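Local structure of exopolygalacturonate lyase (Vibrio vulnificus, 5A29) at residues F121-D124 with F128-G131; G132-N137 with L141-P146; S151-K156 with K178-A183; A172-I177 with S253-G258. The protein probably cleaves pectate chains by beta-elimination as a family 2 polysaccharide lyase, and binds a manganese ion. One frame throughout, in Å; residues are numbered along the deposited sequence.

Contact 1 (F121-D124 with F128-G131); sequences FIAD and FYWG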
loop_
_atom_site.group_PDB
_atom_site.type_symbol
_atom_site.label_atom_id
_atom_site.label_comp_id
_atom_site.label_asym_id
_atom_site.label_seq_id
_atom_site.Cartn_x
_atom_site.Cartn_y
_atom_site.Cartn_z
ATOM N N PHE A 121 5.567 5.797 22.830
ATOM C CA PHE A 121 5.216 6.734 21.764
ATOM C C PHE A 121 3.788 6.537 21.248
ATOM O O PHE A 121 3.540 6.642 20.041
ATOM C CB PHE A 121 6.246 6.689 20.617
ATOM C CG PHE A 121 7.621 7.103 21.078
ATOM C CD1 PHE A 121 7.888 8.436 21.372
ATOM C CD2 PHE A 121 8.572 6.141 21.343
ATOM C CE1 PHE A 121 9.115 8.810 21.855
ATOM C CE2 PHE A 121 9.815 6.500 21.837
ATOM C CZ PHE A 121 10.096 7.839 22.062
ATOM N N ILE A 122 2.895 6.219 22.178
ATOM C CA ILE A 122 1.473 6.201 21.945
ATOM C C ILE A 122 0.786 7.354 22.674
ATOM O O ILE A 122 0.963 7.513 23.891
ATOM C CB ILE A 122 0.881 4.888 22.467
ATOM C CG1 ILE A 122 1.631 3.701 21.859
ATOM C CG2 ILE A 122 -0.590 4.817 22.098
ATOM C CD1 ILE A 122 0.968 2.364 22.205
ATOM N N ALA A 123 -0.018 8.135 21.962
ATOM C CA ALA A 123 -0.875 9.167 22.600
ATOM C C ALA A 123 -1.810 8.593 23.674
ATOM O O ALA A 123 -2.115 7.365 23.682
ATOM C CB ALA A 123 -1.700 9.878 21.528
ATOM N N ASP A 124 -2.332 9.483 24.557
ATOM C CA ASP A 124 -3.314 9.029 25.550
ATOM C C ASP A 124 -4.534 8.380 24.936
ATOM O O ASP A 124 -5.094 7.486 25.532
ATOM C CB ASP A 124 -3.766 10.156 26.483
ATOM C CG ASP A 124 -2.639 10.698 27.317
ATOM O OD1 ASP A 124 -1.680 9.925 27.610
ATOM O OD2 ASP A 124 -2.695 11.906 27.639
ATOM N N PHE A 128 -0.842 5.869 17.700
ATOM C CA PHE A 128 0.618 5.935 17.672
ATOM C C PHE A 128 1.075 7.270 17.170
ATOM O O PHE A 128 0.529 7.839 16.161
ATOM C CB PHE A 128 1.218 4.826 16.738
ATOM C CG PHE A 128 0.910 3.426 17.160
ATOM C CD1 PHE A 128 0.282 3.144 18.370
ATOM C CD2 PHE A 128 1.317 2.345 16.357
ATOM C CE1 PHE A 128 0.007 1.838 18.744
ATOM C CE2 PHE A 128 1.060 1.032 16.725
ATOM C CZ PHE A 128 0.405 0.770 17.936
ATOM N N TYR A 129 2.236 7.703 17.671
ATOM C CA TYR A 129 2.939 8.819 17.031
ATOM C C TYR A 129 3.776 8.373 15.826
ATOM O O TYR A 129 4.976 8.091 15.964
ATOM C CB TYR A 129 3.850 9.572 18.007
ATOM C CG TYR A 129 3.061 10.204 19.193
ATOM C CD1 TYR A 129 2.072 11.160 18.947
ATOM C CD2 TYR A 129 3.342 9.852 20.530
ATOM C CE1 TYR A 129 1.348 11.742 20.006
ATOM C CE2 TYR A 129 2.624 10.432 21.608
ATOM C CZ TYR A 129 1.649 11.382 21.320
ATOM O OH TYR A 129 0.930 12.001 22.319
ATOM N N TRP A 130 3.182 8.423 14.641
ATOM C CA TRP A 130 3.808 7.900 13.409
ATOM C C TRP A 130 2.975 8.400 12.226
ATOM O O TRP A 130 2.011 9.186 12.410
ATOM C CB TRP A 130 3.876 6.347 13.447
ATOM C CG TRP A 130 2.524 5.653 13.304
ATOM C CD1 TRP A 130 1.270 6.257 13.267
ATOM C CD2 TRP A 130 2.289 4.258 13.202
ATOM N NE1 TRP A 130 0.297 5.294 13.072
ATOM C CE2 TRP A 130 0.879 4.062 13.097
ATOM C CE3 TRP A 130 3.127 3.133 13.172
ATOM C CZ2 TRP A 130 0.314 2.808 12.947
ATOM C CZ3 TRP A 130 2.551 1.879 13.069
ATOM C CH2 TRP A 130 1.157 1.724 12.939
ATOM N N GLY A 131 3.359 8.010 11.007
ATOM C CA GLY A 131 2.516 8.266 9.839
ATOM C C GLY A 131 2.943 9.489 9.066
ATOM O O GLY A 131 4.078 9.983 9.187
HETATM O O HOH W 1 -1.477 12.208 24.482
#

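Contact 2 (G132-N137 with L141-P146); sequences GHRFVN and LELEGP. With MN (manganese (II) ion), chain C.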
loop_
_atom_site.group_PDB
_atom_site.type_symbol
_atom_site.label_atom_id
_atom_site.label_comp_id
_atom_site.label_asym_id
_atom_site.label_seq_id
_atom_site.Cartn_x
_atom_site.Cartn_y
_atom_site.Cartn_z
ATOM N N GLY A 132 2.043 9.944 8.217
ATOM C CA GLY A 132 2.368 10.959 7.206
ATOM C C GLY A 132 2.755 12.340 7.747
ATOM O O GLY A 132 3.427 13.114 7.038
ATOM N N HIS A 133 2.336 12.668 8.964
ATOM C CA HIS A 133 2.510 14.061 9.494
ATOM C C HIS A 133 2.960 14.004 10.921
ATOM O O HIS A 133 2.802 14.997 11.662
ATOM C CB HIS A 133 1.173 14.836 9.462
ATOM C CG HIS A 133 0.639 15.144 8.100
ATOM N ND1 HIS A 133 1.385 15.698 7.093
ATOM C CD2 HIS A 133 -0.609 14.995 7.598
ATOM C CE1 HIS A 133 0.624 15.880 6.016
ATOM N NE2 HIS A 133 -0.594 15.460 6.303
ATOM N N ARG A 134 3.525 12.864 11.368
ATOM C CA ARG A 134 4.086 12.827 12.716
ATOM C C ARG A 134 5.215 11.782 12.816
ATOM O O ARG A 134 5.048 10.651 12.382
ATOM C CB ARG A 134 3.037 12.415 13.775
ATOM C CG ARG A 134 3.319 13.021 15.168
ATOM C CD ARG A 134 2.915 14.499 15.125
ATOM N NE ARG A 134 3.441 15.344 16.213
ATOM C CZ ARG A 134 2.893 15.384 17.409
ATOM N NH1 ARG A 134 1.885 14.559 17.681
ATOM N NH2 ARG A 134 3.371 16.209 18.341
ATOM N N PHE A 135 6.300 12.105 13.522
ATOM C CA PHE A 135 7.335 11.096 13.757
ATOM C C PHE A 135 8.132 11.438 15.027
ATOM O O PHE A 135 7.925 12.493 15.627
ATOM C CB PHE A 135 8.253 10.944 12.510
ATOM C CG PHE A 135 9.113 12.157 12.190
ATOM C CD1 PHE A 135 10.374 12.335 12.803
ATOM C CD2 PHE A 135 8.702 13.092 11.254
ATOM C CE1 PHE A 135 11.204 13.420 12.487
ATOM C CE2 PHE A 135 9.516 14.204 10.942
ATOM C CZ PHE A 135 10.762 14.375 11.558
ATOM N N VAL A 136 9.060 10.564 15.404
ATOM C CA VAL A 136 9.881 10.759 16.624
ATOM C C VAL A 136 11.308 11.218 16.225
ATOM O O VAL A 136 11.891 10.677 15.280
ATOM C CB VAL A 136 9.923 9.479 17.437
ATOM C CG1 VAL A 136 10.727 9.701 18.752
ATOM C CG2 VAL A 136 8.500 9.069 17.833
ATOM N N ASN A 137 11.816 12.291 16.851
ATOM C CA ASN A 137 13.217 12.716 16.683
ATOM C C ASN A 137 14.130 11.599 17.231
ATOM O O ASN A 137 14.081 11.269 18.432
ATOM C CB ASN A 137 13.490 14.056 17.434
ATOM C CG ASN A 137 14.832 14.682 17.045
ATOM O OD1 ASN A 137 15.875 14.015 17.085
ATOM N ND2 ASN A 137 14.802 15.927 16.593
ATOM N N LEU A 141 14.275 12.189 21.053
ATOM C CA LEU A 141 13.010 11.516 21.459
ATOM C C LEU A 141 11.808 12.466 21.583
ATOM O O LEU A 141 10.751 12.056 22.014
ATOM C CB LEU A 141 13.135 10.653 22.707
ATOM C CG LEU A 141 14.363 9.746 22.769
ATOM C CD1 LEU A 141 14.290 9.016 24.088
ATOM C CD2 LEU A 141 14.428 8.754 21.597
ATOM N N GLU A 142 11.960 13.706 21.142
ATOM C CA GLU A 142 10.835 14.637 21.064
ATOM C C GLU A 142 9.955 14.227 19.870
ATOM O O GLU A 142 10.480 13.692 18.870
ATOM C CB GLU A 142 11.387 16.033 20.822
ATOM C CG GLU A 142 12.137 16.591 22.039
ATOM C CD GLU A 142 13.067 17.733 21.664
ATOM O OE1 GLU A 142 13.691 17.701 20.559
ATOM O OE2 GLU A 142 13.179 18.669 22.484
ATOM N N LEU A 143 8.649 14.525 19.934
ATOM C CA LEU A 143 7.776 14.413 18.750
ATOM C C LEU A 143 8.076 15.461 17.731
ATOM O O LEU A 143 8.408 16.609 18.097
ATOM C CB LEU A 143 6.300 14.511 19.139
ATOM C CG LEU A 143 5.984 13.514 20.232
ATOM C CD1 LEU A 143 4.505 13.660 20.558
ATOM C CD2 LEU A 143 6.367 12.068 19.871
ATOM N N GLU A 144 7.961 15.094 16.452
ATOM C CA GLU A 144 8.157 16.050 15.387
ATOM C C GLU A 144 6.905 16.159 14.544
ATOM O O GLU A 144 6.217 15.160 14.350
ATOM C CB GLU A 144 9.351 15.626 14.485
ATOM C CG GLU A 144 10.694 15.584 15.256
ATOM C CD GLU A 144 11.245 16.987 15.527
ATOM O OE1 GLU A 144 10.858 17.963 14.811
ATOM O OE2 GLU A 144 12.120 17.087 16.411
ATOM N N GLY A 145 6.661 17.355 14.005
ATOM C CA GLY A 145 5.499 17.646 13.142
ATOM C C GLY A 145 6.063 18.299 11.900
ATOM O O GLY A 145 6.315 19.503 11.897
ATOM N N PRO A 146 6.312 17.515 10.836
ATOM C CA PRO A 146 6.945 18.035 9.609
ATOM C C PRO A 146 6.118 19.131 8.948
ATOM O O PRO A 146 6.648 19.966 8.174
ATOM C CB PRO A 146 6.990 16.803 8.675
ATOM C CG PRO A 146 6.026 15.815 9.289
ATOM C CD PRO A 146 6.051 16.063 10.774
HETATM MN MN MN C . -2.186 15.119 4.943
HETATM O O HOH W 2 5.446 17.842 17.067
HETATM O O HOH W 3 -0.651 14.462 3.419
#

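Contact 3 (S151-K156 with K178-A183); sequences SVHELK and KAFWQA. With MN (manganese (II) ion), chain C; SRT (S,R meso-tartaric acid), chain R; EDO (1,2-ethanediol), chain E.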
loop_
_atom_site.group_PDB
_atom_site.type_symbol
_atom_site.label_atom_id
_atom_site.label_comp_id
_atom_site.label_asym_id
_atom_site.label_seq_id
_atom_site.Cartn_x
_atom_site.Cartn_y
_atom_site.Cartn_z
ATOM N N SER A 151 0.016 18.626 13.253
ATOM C CA SER A 151 0.506 17.480 13.960
ATOM C C SER A 151 -0.622 16.467 14.201
ATOM O O SER A 151 -1.292 16.490 15.253
ATOM C CB SER A 151 1.149 17.926 15.281
ATOM O OG SER A 151 2.329 18.607 14.908
ATOM N N VAL A 152 -0.831 15.581 13.217
ATOM C CA VAL A 152 -1.994 14.744 13.206
ATOM C C VAL A 152 -1.573 13.315 12.834
ATOM O O VAL A 152 -0.436 13.122 12.383
ATOM C CB VAL A 152 -3.032 15.269 12.201
ATOM C CG1 VAL A 152 -3.509 16.650 12.689
ATOM C CG2 VAL A 152 -2.458 15.351 10.761
ATOM N N HIS A 153 -2.469 12.347 13.055
ATOM C CA HIS A 153 -2.258 10.943 12.668
ATOM C C HIS A 153 -2.784 10.740 11.251
ATOM O O HIS A 153 -4.009 10.914 11.034
ATOM C CB HIS A 153 -3.051 10.063 13.646
ATOM C CG HIS A 153 -3.035 8.600 13.318
ATOM N ND1 HIS A 153 -4.012 7.976 12.570
ATOM C CD2 HIS A 153 -2.155 7.624 13.677
ATOM C CE1 HIS A 153 -3.717 6.688 12.445
ATOM N NE2 HIS A 153 -2.606 6.446 13.135
ATOM N N GLU A 154 -1.904 10.391 10.283
ATOM C CA GLU A 154 -2.323 10.171 8.910
ATOM C C GLU A 154 -1.736 8.822 8.378
ATOM O O GLU A 154 -0.514 8.650 8.396
ATOM C CB GLU A 154 -1.804 11.282 8.011
ATOM C CG GLU A 154 -2.020 11.060 6.499
ATOM C CD GLU A 154 -1.635 12.255 5.658
ATOM O OE1 GLU A 154 -2.314 13.320 5.778
ATOM O OE2 GLU A 154 -0.678 12.196 4.767
ATOM N N LEU A 155 -2.594 7.957 7.866
ATOM C CA LEU A 155 -2.199 6.755 7.113
ATOM C C LEU A 155 -2.821 6.793 5.723
ATOM O O LEU A 155 -3.829 7.506 5.456
ATOM C CB LEU A 155 -2.660 5.485 7.830
ATOM C CG LEU A 155 -2.190 5.213 9.270
ATOM C CD1 LEU A 155 -2.617 3.816 9.629
ATOM C CD2 LEU A 155 -0.681 5.348 9.309
ATOM N N LYS A 156 -2.222 6.032 4.815
ATOM C CA LYS A 156 -2.699 5.973 3.450
ATOM C C LYS A 156 -2.153 4.685 2.830
ATOM O O LYS A 156 -1.019 4.695 2.324
ATOM C CB LYS A 156 -2.205 7.201 2.647
ATOM C CG LYS A 156 -2.781 7.329 1.227
ATOM C CD LYS A 156 -1.999 8.416 0.452
ATOM C CE LYS A 156 -2.438 8.527 -1.012
ATOM N NZ LYS A 156 -1.789 9.689 -1.743
ATOM N N LYS A 178 -9.160 0.545 17.572
ATOM C CA LYS A 178 -10.385 1.279 18.021
ATOM C C LYS A 178 -10.193 2.787 17.946
ATOM O O LYS A 178 -11.078 3.500 17.491
ATOM C CB LYS A 178 -10.759 0.810 19.460
ATOM C CG LYS A 178 -11.283 -0.624 19.471
ATOM C CD LYS A 178 -11.655 -1.011 20.943
ATOM C CE LYS A 178 -12.256 -2.404 20.979
ATOM N NZ LYS A 178 -12.598 -2.806 22.375
ATOM N N ALA A 179 -8.987 3.267 18.249
ATOM C CA ALA A 179 -8.689 4.698 18.195
ATOM C C ALA A 179 -8.590 5.159 16.760
ATOM O O ALA A 179 -8.987 6.277 16.436
ATOM C CB ALA A 179 -7.383 5.033 18.934
ATOM N N PHE A 180 -8.091 4.283 15.880
ATOM C CA PHE A 180 -7.907 4.671 14.438
ATOM C C PHE A 180 -9.343 4.931 13.867
ATOM O O PHE A 180 -9.624 5.942 13.241
ATOM C CB PHE A 180 -7.213 3.430 13.775
ATOM C CG PHE A 180 -6.988 3.545 12.273
ATOM C CD1 PHE A 180 -6.826 4.771 11.653
ATOM C CD2 PHE A 180 -6.867 2.395 11.522
ATOM C CE1 PHE A 180 -6.542 4.873 10.264
ATOM C CE2 PHE A 180 -6.611 2.449 10.134
ATOM C CZ PHE A 180 -6.491 3.701 9.492
ATOM N N TRP A 181 -10.228 3.967 14.033
ATOM C CA TRP A 181 -11.627 4.141 13.566
ATOM C C TRP A 181 -12.273 5.390 14.229
ATOM O O TRP A 181 -12.857 6.226 13.555
ATOM C CB TRP A 181 -12.441 2.876 13.815
ATOM C CG TRP A 181 -12.356 1.872 12.695
ATOM C CD1 TRP A 181 -11.256 1.047 12.373
ATOM C CD2 TRP A 181 -13.381 1.572 11.740
ATOM N NE1 TRP A 181 -11.575 0.266 11.268
ATOM C CE2 TRP A 181 -12.870 0.548 10.879
ATOM C CE3 TRP A 181 -14.719 2.035 11.548
ATOM C CZ2 TRP A 181 -13.629 0.001 9.858
ATOM C CZ3 TRP A 181 -15.470 1.503 10.521
ATOM C CH2 TRP A 181 -14.939 0.476 9.691
ATOM N N GLN A 182 -12.127 5.516 15.543
ATOM C CA GLN A 182 -12.762 6.642 16.284
ATOM C C GLN A 182 -12.249 7.994 15.786
ATOM O O GLN A 182 -13.003 8.930 15.591
ATOM C CB GLN A 182 -12.520 6.412 17.813
ATOM C CG GLN A 182 -12.857 7.624 18.704
ATOM C CD GLN A 182 -14.375 7.759 18.931
ATOM O OE1 GLN A 182 -15.152 7.057 18.315
ATOM N NE2 GLN A 182 -14.785 8.686 19.786
ATOM N N ALA A 183 -10.966 8.108 15.456
ATOM C CA ALA A 183 -10.420 9.368 15.048
ATOM C C ALA A 183 -10.662 9.668 13.594
ATOM O O ALA A 183 -10.577 10.796 13.217
ATOM C CB ALA A 183 -8.898 9.414 15.322
HETATM MN MN MN C . -2.186 15.119 4.943
HETATM O O1 SRT R . -0.094 9.031 -3.577
HETATM O O11 SRT R . 0.150 7.153 -2.530
HETATM C C1 SRT R . 0.279 7.851 -3.554
HETATM C C2 SRT R . 0.827 7.285 -4.852
HETATM O O2 SRT R . 2.223 7.400 -5.040
HETATM C C3 SRT R . 0.284 5.877 -5.076
HETATM O O3 SRT R . -1.107 6.148 -5.326
HETATM C C4 SRT R . 1.040 5.195 -6.195
HETATM O O4 SRT R . 1.955 4.444 -5.798
HETATM O O41 SRT R . 0.828 5.447 -7.430
HETATM C C1 EDO E . -8.175 6.458 7.147
HETATM O O1 EDO E . -7.426 5.351 6.602
HETATM C C2 EDO E . -7.472 7.679 6.570
HETATM O O2 EDO E . -6.150 7.807 7.197
HETATM O O HOH W 3 -0.651 14.462 3.419
#

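Contact 4 (A172-I177 with S253-G258); sequences ATERYI and SANAQG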
loop_
_atom_site.group_PDB
_atom_site.type_symbol
_atom_site.label_atom_id
_atom_site.label_comp_id
_atom_site.label_asym_id
_atom_site.label_seq_id
_atom_site.Cartn_x
_atom_site.Cartn_y
_atom_site.Cartn_z
ATOM N N ALA A 172 -2.410 -2.580 23.686
ATOM C CA ALA A 172 -2.129 -1.397 22.908
ATOM C C ALA A 172 -2.602 -1.541 21.421
ATOM O O ALA A 172 -3.036 -0.537 20.833
ATOM C CB ALA A 172 -0.649 -0.993 23.005
ATOM N N THR A 173 -2.535 -2.756 20.870
ATOM C CA THR A 173 -2.918 -2.983 19.461
ATOM C C THR A 173 -4.428 -2.941 19.317
ATOM O O THR A 173 -4.950 -2.286 18.381
ATOM C CB THR A 173 -2.362 -4.305 18.940
ATOM O OG1 THR A 173 -0.932 -4.197 19.042
ATOM C CG2 THR A 173 -2.777 -4.511 17.417
ATOM N N GLU A 174 -5.145 -3.581 20.255
ATOM C CA GLU A 174 -6.628 -3.366 20.339
ATOM C C GLU A 174 -7.000 -1.894 20.468
ATOM O O GLU A 174 -7.846 -1.386 19.709
ATOM C CB GLU A 174 -7.253 -4.125 21.513
ATOM C CG GLU A 174 -8.765 -3.933 21.647
ATOM C CD GLU A 174 -9.304 -4.428 22.971
ATOM O OE1 GLU A 174 -8.644 -5.309 23.543
ATOM O OE2 GLU A 174 -10.354 -3.932 23.443
ATOM N N ARG A 175 -6.414 -1.174 21.439
ATOM C CA ARG A 175 -6.721 0.248 21.565
ATOM C C ARG A 175 -6.381 1.065 20.311
ATOM O O ARG A 175 -7.106 2.006 19.932
ATOM C CB ARG A 175 -6.060 0.916 22.780
ATOM C CG ARG A 175 -6.560 0.358 24.130
ATOM C CD ARG A 175 -5.715 0.914 25.281
ATOM N NE ARG A 175 -5.352 2.345 25.119
ATOM C CZ ARG A 175 -6.108 3.384 25.460
ATOM N NH1 ARG A 175 -7.307 3.195 26.008
ATOM N NH2 ARG A 175 -5.649 4.615 25.275
ATOM N N TYR A 176 -5.264 0.740 19.677
ATOM C CA TYR A 176 -4.904 1.440 18.445
ATOM C C TYR A 176 -6.004 1.315 17.352
ATOM O O TYR A 176 -6.402 2.332 16.792
ATOM C CB TYR A 176 -3.534 0.964 17.876
ATOM C CG TYR A 176 -3.297 1.654 16.562
ATOM C CD1 TYR A 176 -2.971 2.991 16.538
ATOM C CD2 TYR A 176 -3.510 0.979 15.359
ATOM C CE1 TYR A 176 -2.840 3.671 15.363
ATOM C CE2 TYR A 176 -3.406 1.650 14.141
ATOM C CZ TYR A 176 -3.085 2.981 14.164
ATOM O OH TYR A 176 -2.917 3.650 13.005
ATOM N N ILE A 177 -6.400 0.093 17.014
ATOM C CA ILE A 177 -7.410 -0.120 15.972
ATOM C C ILE A 177 -8.726 0.630 16.305
ATOM O O ILE A 177 -9.343 1.263 15.437
ATOM C CB ILE A 177 -7.650 -1.630 15.767
ATOM C CG1 ILE A 177 -6.377 -2.264 15.153
ATOM C CG2 ILE A 177 -8.879 -1.942 14.908
ATOM C CD1 ILE A 177 -6.440 -3.793 15.176
ATOM N N SER A 253 -13.455 -12.373 21.602
ATOM C CA SER A 253 -14.799 -11.980 21.191
ATOM C C SER A 253 -15.277 -10.694 21.753
ATOM O O SER A 253 -15.820 -9.894 21.031
ATOM C CB SER A 253 -15.821 -13.024 21.610
ATOM O OG SER A 253 -15.839 -14.055 20.664
ATOM N N ALA A 254 -15.148 -10.515 23.062
ATOM C CA ALA A 254 -15.797 -9.384 23.709
ATOM C C ALA A 254 -15.092 -8.113 23.330
ATOM O O ALA A 254 -15.725 -7.049 23.141
ATOM C CB ALA A 254 -15.802 -9.557 25.224
ATOM N N ASN A 255 -13.765 -8.206 23.238
ATOM C CA ASN A 255 -12.947 -7.022 22.971
ATOM C C ASN A 255 -13.198 -6.590 21.499
ATOM O O ASN A 255 -13.116 -5.416 21.185
ATOM C CB ASN A 255 -11.438 -7.333 23.119
ATOM C CG ASN A 255 -11.084 -7.989 24.457
ATOM O OD1 ASN A 255 -11.607 -9.045 24.828
ATOM N ND2 ASN A 255 -10.168 -7.375 25.160
ATOM N N ALA A 256 -13.524 -7.540 20.651
ATOM C CA ALA A 256 -13.568 -7.292 19.182
ATOM C C ALA A 256 -14.996 -7.215 18.665
ATOM O O ALA A 256 -15.209 -7.103 17.450
ATOM C CB ALA A 256 -12.777 -8.338 18.406
ATOM N N GLN A 257 -15.978 -7.257 19.592
ATOM C CA GLN A 257 -17.410 -7.202 19.216
ATOM C C GLN A 257 -17.702 -6.059 18.216
ATOM O O GLN A 257 -17.327 -4.906 18.453
ATOM C CB GLN A 257 -18.275 -6.978 20.481
ATOM C CG GLN A 257 -19.761 -6.805 20.168
ATOM C CD GLN A 257 -20.527 -6.208 21.366
ATOM O OE1 GLN A 257 -20.148 -6.450 22.518
ATOM N NE2 GLN A 257 -21.563 -5.381 21.100
ATOM N N GLY A 258 -18.383 -6.397 17.122
ATOM C CA GLY A 258 -18.811 -5.367 16.166
ATOM C C GLY A 258 -17.773 -5.110 15.038
ATOM O O GLY A 258 -18.135 -4.588 13.956
#

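Contact 1 (F121-D124 with F128-G131)
The ring of Tyr129 lies over the backbone that runs from Phe121 to Ala123. Its face looks onto Ala123 N, and CE2 is 3.5 Å from that atom. The two segments form a tight reversal of the chain just after helix 105-120. The link between them is a single beta bridge, Ile122 with Phe128, not a regular sheet. Helix 105-120 is one of the many helices of this protein, whose family folds as an alpha/alpha barrel.

One backbone bond joins the two segments. Tyr129 N donates to Phe121 O at 2.9 Å and almost straight (172° at the hydrogen). Phe121 is the first residue to leave the helical conformation, so the bond ties the end of the helix to the returning chain. The same Phe121 O lies 3.3 Å from Tyr129 CD2.

Tyr129 CG stands beside its backbone N and anti to the carbonyl carbon (chi1 -61°). This lays the ring back along the other segment. Its far end reaches Ala123, whose CB is 3.7 Å from Tyr129 CZ. At the bridge, the Ile122 and Phe128 side chains run side by side and point the same way. Ile122 CD1 approaches Phe128 CE1 to 3.6 Å. Phe128 also meets the ring of Tyr176 and the side chain of Met118, so this pair continues into the packing between helices 105-120 and 170-184. The Tyr129 ring meets Tyr199 as well.

A water joins the outer end of the contact. It accepts from Asp124 N at 2.9 Å and is hydrogen-bonded to Tyr129 OH at 3.2 Å.

Contact 2 (G132-N137 with L141-P146)
The CB of an acidic residue, Glu144, lies over the face of the Phe135 ring in a CH-pi contact, 3.6 Å from the centroid and 17° off the normal. The two residues are a hydrogen-bonded antiparallel pair in the beta hairpin of strands 135-137 and 143-144. Phe135 CG takes the crowded position between its own N and carbonyl carbon (chi1 67°). This turns the ring under its neighbour. Pro146 CD also touches the ring, and Ile81 of the adjoining strand 78-82 and Trp71 of strand 70-72 beyond it pack against it.

Glu144 N gives a short bond of 2.7 Å to Phe135 O. Phe135 N returns one to Glu144 O. Asn137 N then bonds Glu142 O at 2.8 Å, and Leu141 N closes the turn onto Asn137 O.

Val136 and Leu143 form the next, non-hydrogen-bonded pair, with their side chains on the sheet face away from Phe135 and Glu144. Arg134 bends at chi2, and its guanidinium lies with one face over Leu143 CB, 3.5 Å from NH2. Its NE makes a weak bond to Glu144 O. Water 2 accepts from Arg134 NH2 in the guanidinium plane.

At the other end of 132-137, His133 NE2 binds the manganese ion at 2.1 Å. Glu154 and His196 also bind the ion, and His133 ND1 bonds His550 O.

The buried carboxylate of Glu144 is well provided for. Asn137 ND2 reaches Glu144 OE2 at 2.9 Å from above the carboxylate plane, while OE1 forms a salt bridge with Arg77. These partners probably keep the acid charged.

Contact 3 (S151-K156 with K178-A183)
Phe180 reaches from its helix to two side chains, His153 and Leu155, that stand on alternate residues of an extended chain. All three are buried, and the contact across the segments is made by carbon atoms alone.

His153 has CG anti to its backbone N (chi1 175°), which sends the imidazole out toward the helix. Its CE1 edge comes within 3.7 Å of Phe180 CD1. The ring planes are 68° apart, an oblique pairing. Both ring nitrogens have partners: ND1 bonds His184 NE2, and NE2 bonds Tyr176 OH. These two bonds would hold the imidazole against rotation.

Phe180 also places CG anti to its N, so that the ring leans off the helix and its outer end meets Leu155. Leu155 CD1 approaches Phe180 CZ to 3.9 Å and makes an off-centre CH-pi contact with the ring. A molecule of 1,2-ethanediol, probably from the crystallisation liquor, places O1 at 3.5 Å from Phe180 CZ. Its O2 donates to Leu155 O at 2.9 Å.

The alternate residues point the other way. Glu154, stretched out beyond CG, binds manganese through OE1 at 2.0 Å. Its OE2 accepts from the metal-bound water 3 at 2.6 Å. Lys156, fully extended, carries NZ to tartrate O1 at 2.6 Å. One face of the chain thus serves the metal and the anion, and the other packs on protein.

Helix 234-250 touches both sides: Leu240 meets the Phe180 ring, and Asp239 meets Leu155. Trp181, next along the same helix as Phe180, packs on helix 259-272.

Contact 4 (A172-I177 with S253-G258)
Asn255 ND2 donates to Glu174 OE1 at 3.0 Å, with 156° at the hydrogen. This is the one hydrogen bond between the two segments. It links the first half of helix 170-184 to the short, weakly bonded helix around 253-256. Glu174 was modelled in two conformers; the bond is described for one of them and is doubtful for the other.

The amide comes to the syn side of OE1, about 30° out of the carboxylate plane. The oxygen itself lies close to the plane of the Asn255 amide. The two flat groups stand nearly upright to each other, and the side chains cross at about a right angle.

Glu174 reaches this far because CG is anti to its backbone N (chi1 180°) and the chain stays extended beyond it. Asn255 CB then rests against the carboxylate, 3.6 Å from Glu174 CD. The contact is small and rests on these two side chains.

The other carboxylate oxygen is used within the helix. Glu174 OE2 forms a salt bridge with Lys178, one turn further on. Lys178 NZ also donates to Asn255 O and to Asp205 O. The lysine therefore backs up the link from the same helix, holding the backbone of the residue whose amide bonds the acid. The positive charge probably keeps Glu174 ionised.

This is structural packing away from the manganese and tartrate sites. Leu247 of helix 234-250 touches Glu174 and Ala256, so helix 234-250 packs against both partners. Past Ala256 the chain reaches Gly258, the N-cap of helix 259-272.

How the contacts relate
From the N terminus, helix 105-120 ends and contact 1 at once closes a short loop. Contact 2 follows in series and closes the hairpin. The chain then runs on to 151-156, where contact 3 opens. It closes on helix 170-184, after helix 162-168. Contact 4 starts on an earlier turn of that same helix and closes only at 253-258, so contacts 3 and 4 cross. Contacts 2 and 3 share the manganese ion and water 3. Tyr176 in 172-177 touches both 128-131 and 151-156. Together the contacts tie the four-stranded sheet and the metal site to the helices.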